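Local coordinates for INSIG protein homolog (Mycobacterium vanbaalenii PYR-1, PDB 4XU6) that binds diacylglycerol in the membrane as a homotrimer and is a bacterial member of the INSIG family, at residues F47-P50 with I51-A55; D72-T75 with A76-L80; Y90-T93 with A94-A98; L167-A170 with F171-A175; A175-L178 with G179-A182. All coordinates share one frame; numbering follows the deposited sequence.

The five local contacts come in series along the chain; four lie within transmembrane helices and contact 2 spans a loop and the following helix start. Contact 1 opens helix 48-64; contacts 2 and 3 sit at the ends of helix 76-96, centres about 27 Å apart; contacts 4 and 5 share Ala175 on helix 164-184. Contacts 1, 3 and 4 all touch one tridecanoic acid, so three helices meet round a single acyl chain; the centre of contact 4 is about 5 Å from that of the protein chain. Contact 2 packs against contact 5, centres about 8 Å apart. Contacts 2 and 3 reach the second subunit, contact 3 also the third, tying helix 76-96 to the trimer.

Contact 1 of 5, residues F47-P50 with I51-A55; sequences FWFP and ILVGA. With BOG (octyl beta-D-glucopyranoside), chain C; TDA (N-tridecanoic acid), chain E.
Trp48 and Leu52 meet one helical turn apart. CB of Trp48 lies 3.4 Å from C6' of the octyl glucoside tail. With CG lodged between the backbone N and the carbonyl carbon (chi1 50°), the indole is swung so that its two ends serve different partners. On the benzo side, CE3 rests 3.8 Å from CD1 of Leu52, while on the pyrrole side NE1 donates to O6 of the same detergent at 2.8 Å, the acceptor lying in the ring plane and the N-H nearly straight (162°). The detergent tail then runs on to CD2 of Leu52 and CG2 of Ile51. Phe47 brings its CD2 to within 3.8 Å of Ile51 CD1. On another side of the helix, Val53 CG2 sits over one face of Phe49, 4.1 Å from the ring centroid, in a CH-pi contact; the edge of that ring meets C22 of tridecanoic acid. Backbone bonds such as Leu52 N to Trp48 O carry these i to i+4 pairs. The arrangement is that of the beginning of a transmembrane helix, with an indole bonded to the sugar of a bound detergent and Phe49 and Val53 lining the lipid pocket.

Contact 2 of 5, residues D72-T75 with A76-L80; sequences DGVT and ACQAL. Unlike the reference sequence in segment 76-80: Cys77 (reference Arg). With BOG (octyl beta-D-glucopyranoside), chain D.
Thr75 O receives two backbone N-H groups, from Ala79 at 3.1 Å and, weakly, from Gln78 at 3.2 Å, at the start of helix 76-96. Thr75 is the N-cap, and with Gln78 it forms a capping box. In the one direction Gln78 N donates to Thr75 OG1, a bond whose length is less certain because the hydroxyl is placed too near the bound detergent; in the other, Thr75 N donates to Gln78 OE1 at 3.0 Å. Extended beyond CG, the glutamine chain reaches back past the threonine, and the donor N of Thr75 lies above the OE1 carbonyl plane, 55° out of it. Val74 meets this oxygen most closely with CA, at 3.3 Å, and its side chain also packs on Leu177 and Leu181. Cys77, an engineered cysteine, and Leu80 face the second subunit, packing respectively on Trp116 and Cys117 of that chain. The box joins the loop after helix 48-64 to the first turn of a helix at the trimer interface. The amide nitrogen of Gln78 is used as well: a water accepts from NE2 at 3.0 Å and donates to Gly73 O at 2.7 Å.

Contact 3 of 5, residues Y90-T93 with A94-A98; sequences YVTT and ALVHA. With TDA (N-tridecanoic acid), chain E.
Thr92 and Val96 meet one turn apart near the end of helix 76-96, where firm backbone bonds and a side packed against other subunits contrast with slack at Ala94 N and with an exposed Ala98. The firm part lies at the next two residues: Leu95 N donates to Val91 O at 3.2 Å, and Val96 N to Thr92 O at 3.0 Å, almost in line with the carbonyl. Val96 CG2, set between its own backbone N and carbonyl carbon (chi1 -56° for CG1), also crowds this oxygen at 3.3 Å, whereas the two side chains themselves stay 4.3 Å apart between Thr92 CG2 and Val96 CG1. Ala94 is held more slackly, its N-H shared weakly between Tyr90 O and Val91 O. The hydroxyl of Thr93, turned back over the helix, donates to Tyr90 O at 2.6 Å and is also hydrogen-bonded to His26 NE2. At the C-terminal end of the segment His97 ND1 donates to Ala94 O at 2.9 Å, with the acceptor only 2° out of the imidazole plane. Val91, Thr92 and Leu95 pack on the second subunit, and Val96 on Leu95 of the third. The ring of Tyr90 lies beside tridecanoic acid, its OH 3.4 Å from C22. The chemistry, with the one hydroxyl of Thr93 tied to both a helix carbonyl and the diacylglycerol-binding His26, is consistent with a second-shell role for Thr93 in holding this histidine at the lipid pocket.

Contact 4 of 5, residues L167-A170 with F171-A175; sequences LYFA and FGVVA. With TDA (N-tridecanoic acid), chain E; TDA (N-tridecanoic acid), chain F.
Tyr168 spreads one ring face under the tridecanoic acid chain, C25 lying 3.6 Å above its plane, and has its CD1 4.0 Å from CD2 of Phe171, which lies at the edge of the tyrosine ring. Phe171 in turn offers a face to the same lipid, with C28 3.4 Å from CD1. Chi1 separates the two rings: CG of Tyr168 lies beside the backbone N (-84°), while that of Phe171 is anti to it (166°), so that neighbouring aromatics follow successive portions of one acyl chain. Farther along, Val174 CG1 meets the terminal C33. The hydroxyl of Tyr168 also comes 3.4 Å from C25 of a second tridecanoic acid, and its hydrogen bond is with Glu139. Away from the lipid, Val173 CG2 sits over a face of Phe169, 4.0 Å from the ring centroid, a CH-pi contact between side chains one turn apart; Phe169 and Val173 lean respectively on helices 122-144 and 101-119. Four regular backbone bonds hold the turns; that from Gly172 N to Tyr168 O is 2.8 Å long. The surface given to the lipid is thus almost wholly hydrocarbon and aromatic, with one phenol hydrogen-bonded to Glu139, which implies that the first half of helix 164-184 probably holds the acyl chain chiefly by dispersion and shape.

Contact 5 of 5, residues A175-L178 with G179-A182; sequences AALL and GELA. With BOG (octyl beta-D-glucopyranoside), chain B.
The latter half of the last transmembrane helix, 164-184, carries this contact, in which Leu177 and Glu180 cross at about a right angle. OE1 of Glu180 comes 3.4 Å from CA of Leu177 and 4.1 Å from its CD1, so the carboxylate lies back along the preceding turn. Glu180 CG stands beside the backbone N (chi1 -64°), 3.5 Å from Ala176 O, and the chain then runs on extended. The charge is answered outside the turn: OE1 forms a salt bridge with Arg71, and OE2 a long, weak ion pair with Arg64, so the buried acid is probably kept ionised. Four backbone bonds span the junction, among them Leu181 N to Leu177 O at 2.9 Å and Ala182 N to Leu178 O at 2.9 Å. On another side the octyl tail of a glucoside detergent ends against the helix, its C8' 3.6 Å from CD2 of Leu181 and 3.4 Å from Leu178 O. Leu178 and Leu181 also pack on Ala79 of helix 76-96, and Leu178 on Leu11 and Leu14 of helix 5-29. Leucines facing neighbouring helices, with a buried acid in a salt bridge with Arg71 near the membrane boundary, mark the final turns of helix 164-184.

Contact 1 of 5, residues F47-P50 with I51-A55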
# COMPACT_ATOMS: atom_id res chain seq x y z
N PHE A 47 14.71 25.30 10.47
CA PHE A 47 15.28 24.45 11.51
C PHE A 47 14.25 24.06 12.57
O PHE A 47 14.38 23.02 13.20
CB PHE A 47 16.48 25.13 12.18
CG PHE A 47 16.10 26.14 13.21
CD1 PHE A 47 15.75 27.43 12.84
CD2 PHE A 47 16.07 25.79 14.57
CE1 PHE A 47 15.38 28.36 13.79
CE2 PHE A 47 15.70 26.72 15.53
CZ PHE A 47 15.36 28.00 15.14
N TRP A 48 13.24 24.91 12.78
CA TRP A 48 12.23 24.63 13.81
C TRP A 48 11.24 23.54 13.42
O TRP A 48 10.55 22.99 14.28
CB TRP A 48 11.48 25.91 14.23
CG TRP A 48 10.90 26.72 13.10
CD1 TRP A 48 11.40 27.90 12.60
CD2 TRP A 48 9.72 26.44 12.34
NE1 TRP A 48 10.60 28.36 11.58
CE2 TRP A 48 9.57 27.48 11.40
CE3 TRP A 48 8.78 25.40 12.36
CZ2 TRP A 48 8.51 27.51 10.48
CZ3 TRP A 48 7.73 25.44 11.45
CH2 TRP A 48 7.61 26.48 10.53
N PHE A 49 11.15 23.24 12.13
CA PHE A 49 10.22 22.21 11.67
C PHE A 49 10.51 20.81 12.24
O PHE A 49 9.64 20.21 12.89
CB PHE A 49 10.09 22.19 10.13
CG PHE A 49 9.20 21.09 9.63
CD1 PHE A 49 7.82 21.22 9.71
CD2 PHE A 49 9.73 19.92 9.11
CE1 PHE A 49 6.97 20.20 9.28
CE2 PHE A 49 8.90 18.89 8.68
CZ PHE A 49 7.51 19.04 8.76
N PRO A 50 11.75 20.30 12.05
CA PRO A 50 12.01 18.98 12.65
C PRO A 50 11.96 19.02 14.18
O PRO A 50 11.70 17.99 14.80
CB PRO A 50 13.42 18.64 12.17
CG PRO A 50 14.06 19.98 11.84
CD PRO A 50 12.92 20.80 11.29
N ILE A 51 12.20 20.19 14.78
CA ILE A 51 12.08 20.29 16.23
C ILE A 51 10.61 20.18 16.65
O ILE A 51 10.31 19.48 17.62
CB ILE A 51 12.69 21.61 16.78
CG1 ILE A 51 14.18 21.70 16.43
CG2 ILE A 51 12.50 21.69 18.29
CD1 ILE A 51 14.82 23.03 16.83
N LEU A 52 9.71 20.85 15.94
CA LEU A 52 8.28 20.73 16.24
C LEU A 52 7.78 19.29 16.11
O LEU A 52 7.12 18.78 17.01
CB LEU A 52 7.43 21.64 15.36
CG LEU A 52 7.33 23.13 15.68
CD1 LEU A 52 6.28 23.77 14.79
CD2 LEU A 52 6.97 23.33 17.16
N VAL A 53 8.07 18.64 14.99
CA VAL A 53 7.57 17.28 14.77
C VAL A 53 8.24 16.29 15.73
O VAL A 53 7.60 15.37 16.25
CB VAL A 53 7.75 16.82 13.31
CG1 VAL A 53 7.23 15.38 13.13
CG2 VAL A 53 7.04 17.79 12.35
N GLY A 54 9.54 16.48 15.96
CA GLY A 54 10.27 15.63 16.89
C GLY A 54 9.68 15.74 18.29
O GLY A 54 9.52 14.74 19.00
N ALA A 55 9.36 16.97 18.69
CA ALA A 55 8.78 17.21 20.01
C ALA A 55 7.38 16.60 20.12
O ALA A 55 7.00 16.05 21.17
CB ALA A 55 8.74 18.70 20.30
C1 BOG C . 10.97 32.34 14.05
O1 BOG C . 11.90 31.58 14.82
C2 BOG C . 11.60 33.66 13.63
O2 BOG C . 12.01 34.39 14.80
C3 BOG C . 10.58 34.46 12.84
O3 BOG C . 11.12 35.73 12.46
C4 BOG C . 10.20 33.66 11.61
O4 BOG C . 9.22 34.37 10.85
C5 BOG C . 9.64 32.30 12.03
O5 BOG C . 10.54 31.59 12.90
C6 BOG C . 9.32 31.44 10.81
O6 BOG C . 10.51 30.85 10.30
C1' BOG C . 11.23 30.68 15.70
C2' BOG C . 12.29 29.83 16.40
C3' BOG C . 11.71 29.21 17.66
C4' BOG C . 12.67 28.19 18.26
C5' BOG C . 11.89 26.97 18.73
C6' BOG C . 11.01 26.47 17.59
C7' BOG C . 9.98 25.44 18.03
C8' BOG C . 10.53 24.55 19.14
O21 TDA E . 2.64 18.48 5.77
O22 TDA E . 3.67 20.36 6.68
C21 TDA E . 3.36 19.17 6.83
C22 TDA E . 3.80 18.44 8.06
C23 TDA E . 3.07 17.11 8.22
C24 TDA E . 3.63 16.29 9.38
C25 TDA E . 2.83 15.01 9.61
C26 TDA E . 3.39 14.17 10.75
C27 TDA E . 4.74 13.60 10.31
C28 TDA E . 5.36 12.72 11.37
C29 TDA E . 6.76 12.33 10.94
C30 TDA E . 7.34 11.40 11.99
C31 TDA E . 6.57 10.08 12.00
C32 TDA E . 7.25 9.07 12.91
C33 TDA E . 6.26 8.01 13.38

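Contact 2 of 5, residues D72-T75 with A76-L80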
# COMPACT_ATOMS: atom_id res chain seq x y z
N ASP A 72 1.98 -4.26 26.78
CA ASP A 72 3.33 -4.76 27.04
C ASP A 72 3.82 -5.65 25.90
O ASP A 72 4.99 -6.01 25.84
CB ASP A 72 3.37 -5.51 28.36
N GLY A 73 2.92 -6.00 24.99
CA GLY A 73 3.26 -6.95 23.94
C GLY A 73 3.74 -6.33 22.63
O GLY A 73 3.91 -7.04 21.63
N VAL A 74 3.96 -5.02 22.63
CA VAL A 74 4.40 -4.30 21.43
C VAL A 74 5.83 -4.69 21.02
O VAL A 74 6.69 -4.89 21.88
CB VAL A 74 4.28 -2.77 21.62
CG1 VAL A 74 4.99 -2.00 20.51
CG2 VAL A 74 2.81 -2.39 21.68
N THR A 75 6.08 -4.80 19.72
CA THR A 75 7.37 -5.29 19.25
C THR A 75 8.09 -4.26 18.40
O THR A 75 7.48 -3.32 17.89
CB THR A 75 7.20 -6.55 18.41
OG1 THR A 75 6.45 -6.20 17.24
CG2 THR A 75 6.43 -7.60 19.18
N ALA A 76 9.40 -4.46 18.23
CA ALA A 76 10.19 -3.55 17.40
C ALA A 76 9.72 -3.55 15.94
O ALA A 76 9.79 -2.52 15.27
CB ALA A 76 11.66 -3.90 17.48
N CYS A 77 9.25 -4.69 15.44
CA CYS A 77 8.80 -4.73 14.04
C CYS A 77 7.46 -4.06 13.84
O CYS A 77 7.18 -3.54 12.75
CB CYS A 77 8.77 -6.16 13.51
SG CYS A 77 10.11 -6.48 12.36
N GLN A 78 6.63 -4.05 14.88
CA GLN A 78 5.38 -3.29 14.81
C GLN A 78 5.73 -1.82 14.72
O GLN A 78 5.13 -1.08 13.94
CB GLN A 78 4.49 -3.57 16.02
CG GLN A 78 3.76 -4.90 15.94
CD GLN A 78 3.21 -5.36 17.28
OE1 GLN A 78 3.43 -4.72 18.31
NE2 GLN A 78 2.49 -6.48 17.28
N ALA A 79 6.71 -1.41 15.52
CA ALA A 79 7.12 -0.01 15.51
C ALA A 79 7.78 0.38 14.19
O ALA A 79 7.51 1.44 13.65
CB ALA A 79 8.05 0.29 16.68
N LEU A 80 8.67 -0.48 13.69
CA LEU A 80 9.32 -0.21 12.40
C LEU A 80 8.28 -0.15 11.29
O LEU A 80 8.30 0.74 10.45
CB LEU A 80 10.38 -1.26 12.08
CG LEU A 80 11.00 -1.20 10.68
CD1 LEU A 80 11.64 0.16 10.39
CD2 LEU A 80 12.02 -2.32 10.48
C1 BOG D . 3.93 -8.85 13.15
O1 BOG D . 3.51 -7.97 12.12
C2 BOG D . 4.68 -10.02 12.53
O2 BOG D . 3.91 -10.62 11.48
C3 BOG D . 4.97 -11.03 13.62
O3 BOG D . 5.80 -12.07 13.07
C4 BOG D . 5.71 -10.40 14.79
O4 BOG D . 5.41 -11.12 15.99
C5 BOG D . 5.42 -8.92 15.07
O5 BOG D . 4.84 -8.16 14.00
C6 BOG D . 6.78 -8.31 15.35
O6 BOG D . 7.76 -8.94 14.52
C1' BOG D . 3.96 -6.64 12.37
C2' BOG D . 3.14 -5.70 11.50
C3' BOG D . 4.03 -4.61 10.94
C4' BOG D . 3.44 -4.10 9.63
C5' BOG D . 2.83 -2.72 9.81
C6' BOG D . 1.86 -2.42 8.69
C7' BOG D . 1.20 -1.06 8.90
C8' BOG D . 0.20 -0.79 7.79
O HOH W 1 2.07 -7.89 19.87

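Contact 3 of 5, residues Y90-T93 with A94-A98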
# COMPACT_ATOMS: atom_id res chain seq x y z
N TYR A 90 3.23 9.73 4.02
CA TYR A 90 3.70 11.11 3.93
C TYR A 90 4.28 11.39 2.53
O TYR A 90 3.86 12.35 1.84
CB TYR A 90 4.77 11.31 5.01
CG TYR A 90 5.14 12.74 5.39
CD1 TYR A 90 4.89 13.82 4.55
CD2 TYR A 90 5.77 12.99 6.61
CE1 TYR A 90 5.26 15.12 4.92
CE2 TYR A 90 6.13 14.27 6.98
CZ TYR A 90 5.88 15.32 6.15
OH TYR A 90 6.26 16.58 6.55
N VAL A 91 5.22 10.56 2.08
CA VAL A 91 5.82 10.81 0.76
C VAL A 91 4.83 10.59 -0.38
O VAL A 91 4.92 11.23 -1.42
CB VAL A 91 7.14 10.01 0.52
CG1 VAL A 91 8.20 10.42 1.55
CG2 VAL A 91 6.90 8.50 0.54
N THR A 92 3.86 9.70 -0.17
CA THR A 92 2.83 9.49 -1.19
C THR A 92 2.01 10.77 -1.40
O THR A 92 1.64 11.09 -2.53
CB THR A 92 1.88 8.32 -0.83
OG1 THR A 92 2.61 7.09 -0.81
CG2 THR A 92 0.73 8.20 -1.85
N THR A 93 1.74 11.49 -0.32
CA THR A 93 0.98 12.74 -0.46
C THR A 93 1.74 13.73 -1.33
O THR A 93 1.13 14.50 -2.05
CB THR A 93 0.60 13.40 0.88
OG1 THR A 93 1.77 13.79 1.59
CG2 THR A 93 -0.23 12.44 1.73
N ALA A 94 3.06 13.69 -1.27
CA ALA A 94 3.87 14.55 -2.14
C ALA A 94 3.70 14.15 -3.61
O ALA A 94 3.60 14.99 -4.51
CB ALA A 94 5.34 14.48 -1.73
N LEU A 95 3.64 12.84 -3.86
CA LEU A 95 3.50 12.35 -5.23
C LEU A 95 2.12 12.63 -5.83
O LEU A 95 2.01 12.85 -7.03
CB LEU A 95 3.76 10.84 -5.29
CG LEU A 95 5.13 10.37 -4.79
CD1 LEU A 95 5.26 8.85 -4.89
CD2 LEU A 95 6.25 11.05 -5.54
N VAL A 96 1.08 12.63 -5.01
CA VAL A 96 -0.28 12.70 -5.55
C VAL A 96 -0.99 14.02 -5.28
O VAL A 96 -2.16 14.17 -5.61
CB VAL A 96 -1.16 11.51 -5.06
CG1 VAL A 96 -0.50 10.18 -5.41
CG2 VAL A 96 -1.44 11.61 -3.55
N HIS A 97 -0.29 14.99 -4.68
CA HIS A 97 -0.95 16.22 -4.22
C HIS A 97 -1.70 17.01 -5.31
O HIS A 97 -2.64 17.74 -4.99
CB HIS A 97 0.05 17.17 -3.54
CG HIS A 97 0.92 17.90 -4.51
ND1 HIS A 97 2.11 17.38 -5.00
CD2 HIS A 97 0.77 19.11 -5.11
CE1 HIS A 97 2.65 18.24 -5.85
NE2 HIS A 97 1.86 19.30 -5.93
N ALA A 98 -1.28 16.88 -6.57
CA ALA A 98 -1.91 17.65 -7.65
C ALA A 98 -3.23 17.04 -8.16
O ALA A 98 -3.91 17.64 -8.99
CB ALA A 98 -0.93 17.85 -8.82
O21 TDA E . 2.64 18.48 5.77
O22 TDA E . 3.67 20.36 6.68
C21 TDA E . 3.36 19.17 6.83
C22 TDA E . 3.80 18.44 8.06
C23 TDA E . 3.07 17.11 8.22
C24 TDA E . 3.63 16.29 9.38
C25 TDA E . 2.83 15.01 9.61
C26 TDA E . 3.39 14.17 10.75
C27 TDA E . 4.74 13.60 10.31
C28 TDA E . 5.36 12.72 11.37
C29 TDA E . 6.76 12.33 10.94
C30 TDA E . 7.34 11.40 11.99
C31 TDA E . 6.57 10.08 12.00
C32 TDA E . 7.25 9.07 12.91
C33 TDA E . 6.26 8.01 13.38

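Contact 4 of 5, residues L167-A170 with F171-A175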
# COMPACT_ATOMS: atom_id res chain seq x y z
N LEU A 167 -3.28 12.02 7.89
CA LEU A 167 -1.83 11.85 8.00
C LEU A 167 -1.39 12.03 9.45
O LEU A 167 -0.66 11.19 9.98
CB LEU A 167 -1.06 12.79 7.06
CG LEU A 167 0.47 12.78 7.14
CD1 LEU A 167 1.02 11.39 6.85
CD2 LEU A 167 1.07 13.83 6.17
N TYR A 168 -1.82 13.11 10.09
CA TYR A 168 -1.49 13.33 11.50
C TYR A 168 -2.10 12.24 12.39
O TYR A 168 -1.47 11.80 13.35
CB TYR A 168 -1.97 14.72 11.97
CG TYR A 168 -1.00 15.85 11.65
CD1 TYR A 168 0.20 15.97 12.35
CD2 TYR A 168 -1.30 16.80 10.68
CE1 TYR A 168 1.10 17.00 12.07
CE2 TYR A 168 -0.40 17.86 10.40
CZ TYR A 168 0.80 17.94 11.11
OH TYR A 168 1.71 18.96 10.86
N PHE A 169 -3.31 11.79 12.06
CA PHE A 169 -3.92 10.72 12.84
C PHE A 169 -3.03 9.48 12.88
O PHE A 169 -2.76 8.93 13.94
CB PHE A 169 -5.31 10.36 12.30
CG PHE A 169 -5.94 9.17 13.00
CD1 PHE A 169 -6.63 9.34 14.19
CD2 PHE A 169 -5.79 7.89 12.48
CE1 PHE A 169 -7.20 8.24 14.85
CE2 PHE A 169 -6.35 6.79 13.12
CZ PHE A 169 -7.05 6.96 14.32
N ALA A 170 -2.56 9.04 11.71
CA ALA A 170 -1.67 7.88 11.63
C ALA A 170 -0.38 8.13 12.40
O ALA A 170 0.11 7.24 13.07
CB ALA A 170 -1.37 7.54 10.15
N PHE A 171 0.17 9.33 12.28
CA PHE A 171 1.33 9.74 13.07
C PHE A 171 1.08 9.55 14.58
O PHE A 171 1.89 8.92 15.27
CB PHE A 171 1.69 11.20 12.71
CG PHE A 171 2.66 11.86 13.66
CD1 PHE A 171 3.85 11.24 14.04
CD2 PHE A 171 2.39 13.13 14.16
CE1 PHE A 171 4.74 11.87 14.92
CE2 PHE A 171 3.27 13.78 15.03
CZ PHE A 171 4.45 13.16 15.41
N GLY A 172 -0.03 10.06 15.08
CA GLY A 172 -0.36 9.90 16.50
C GLY A 172 -0.49 8.44 16.94
O GLY A 172 -0.00 8.05 18.01
N VAL A 173 -1.16 7.62 16.13
CA VAL A 173 -1.27 6.20 16.43
C VAL A 173 0.11 5.54 16.58
O VAL A 173 0.36 4.76 17.51
CB VAL A 173 -2.07 5.46 15.33
CG1 VAL A 173 -1.98 3.95 15.53
CG2 VAL A 173 -3.51 5.93 15.33
N VAL A 174 1.01 5.86 15.65
CA VAL A 174 2.33 5.25 15.67
C VAL A 174 3.22 5.82 16.80
O VAL A 174 3.97 5.08 17.41
CB VAL A 174 3.00 5.32 14.27
CG1 VAL A 174 4.45 4.85 14.34
CG2 VAL A 174 2.20 4.46 13.28
N ALA A 175 3.10 7.12 17.07
CA ALA A 175 3.86 7.72 18.17
C ALA A 175 3.46 7.09 19.50
O ALA A 175 4.31 6.84 20.36
CB ALA A 175 3.63 9.24 18.21
O21 TDA E . 2.64 18.48 5.77
O22 TDA E . 3.67 20.36 6.68
C21 TDA E . 3.36 19.17 6.83
C22 TDA E . 3.80 18.44 8.06
C23 TDA E . 3.07 17.11 8.22
C24 TDA E . 3.63 16.29 9.38
C25 TDA E . 2.83 15.01 9.61
C26 TDA E . 3.39 14.17 10.75
C27 TDA E . 4.74 13.60 10.31
C28 TDA E . 5.36 12.72 11.37
C29 TDA E . 6.76 12.33 10.94
C30 TDA E . 7.34 11.40 11.99
C31 TDA E . 6.57 10.08 12.00
C32 TDA E . 7.25 9.07 12.91
C33 TDA E . 6.26 8.01 13.38
C21 TDA F . 4.46 23.04 10.11
C22 TDA F . 4.06 22.81 11.56
C23 TDA F . 4.07 21.33 11.92
C24 TDA F . 3.54 21.15 13.34
C25 TDA F . 3.48 19.68 13.73
C26 TDA F . 2.59 19.46 14.96
C27 TDA F . 2.99 20.39 16.09
C28 TDA F . 1.99 20.32 17.24
C29 TDA F . 2.72 19.98 18.54
C30 TDA F . 3.75 21.05 18.87
C31 TDA F . 4.77 20.49 19.86
C32 TDA F . 4.07 19.79 21.02
C33 TDA F . 5.02 19.60 22.19

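Contact 5 of 5, residues A175-L178 with G179-A182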
# COMPACT_ATOMS: atom_id res chain seq x y z
N ALA A 175 3.10 7.12 17.07
CA ALA A 175 3.86 7.72 18.17
C ALA A 175 3.46 7.09 19.50
O ALA A 175 4.31 6.84 20.36
CB ALA A 175 3.63 9.24 18.21
N ALA A 176 2.17 6.84 19.65
CA ALA A 176 1.63 6.18 20.84
C ALA A 176 2.24 4.80 20.97
O ALA A 176 2.64 4.38 22.06
CB ALA A 176 0.11 6.09 20.76
N LEU A 177 2.30 4.08 19.86
CA LEU A 177 2.88 2.74 19.85
C LEU A 177 4.36 2.79 20.22
O LEU A 177 4.87 1.89 20.91
CB LEU A 177 2.70 2.10 18.47
CG LEU A 177 3.33 0.73 18.20
CD1 LEU A 177 2.47 -0.33 18.78
CD2 LEU A 177 3.47 0.52 16.70
N LEU A 178 5.06 3.83 19.76
CA LEU A 178 6.47 3.99 20.11
C LEU A 178 6.66 4.20 21.62
O LEU A 178 7.63 3.71 22.19
CB LEU A 178 7.10 5.16 19.34
CG LEU A 178 7.28 4.91 17.84
CD1 LEU A 178 7.71 6.19 17.13
CD2 LEU A 178 8.31 3.82 17.65
N GLY A 179 5.75 4.93 22.24
CA GLY A 179 5.78 5.09 23.69
C GLY A 179 5.59 3.77 24.42
O GLY A 179 6.30 3.48 25.39
N GLU A 180 4.64 2.97 23.96
CA GLU A 180 4.43 1.65 24.54
C GLU A 180 5.67 0.79 24.38
O GLU A 180 6.07 0.07 25.31
CB GLU A 180 3.22 0.95 23.90
CG GLU A 180 1.90 1.64 24.14
CD GLU A 180 0.77 1.04 23.32
OE1 GLU A 180 0.73 1.28 22.10
OE2 GLU A 180 -0.09 0.35 23.91
N LEU A 181 6.29 0.85 23.21
CA LEU A 181 7.50 0.08 22.96
C LEU A 181 8.66 0.51 23.86
O LEU A 181 9.42 -0.34 24.34
CB LEU A 181 7.94 0.18 21.50
CG LEU A 181 9.24 -0.58 21.18
CD1 LEU A 181 9.09 -2.06 21.50
CD2 LEU A 181 9.63 -0.40 19.72
N ALA A 182 8.82 1.81 24.06
CA ALA A 182 9.94 2.31 24.87
C ALA A 182 9.92 1.68 26.27
O ALA A 182 10.97 1.29 26.81
CB ALA A 182 9.90 3.83 24.96
C1 BOG B . 17.09 2.68 27.19
O1 BOG B . 16.20 3.37 26.32
C2 BOG B . 16.31 2.05 28.36
O2 BOG B . 15.61 3.08 29.07
C3 BOG B . 17.25 1.31 29.29
O3 BOG B . 16.49 0.60 30.27
C4 BOG B . 18.08 0.31 28.49
O4 BOG B . 19.05 -0.28 29.36
C5 BOG B . 18.76 0.98 27.29
O5 BOG B . 17.80 1.67 26.48
C6 BOG B . 19.52 -0.03 26.44
O6 BOG B . 18.62 -1.00 25.88
C1' BOG B . 16.80 3.81 25.09
C2' BOG B . 15.66 4.12 24.12
C3' BOG B . 15.88 3.58 22.72
C4' BOG B . 14.72 2.69 22.30
C5' BOG B . 13.53 3.47 21.75
C6' BOG B . 13.12 2.88 20.40
C7' BOG B . 11.76 3.38 19.93
C8' BOG B . 10.66 2.91 20.86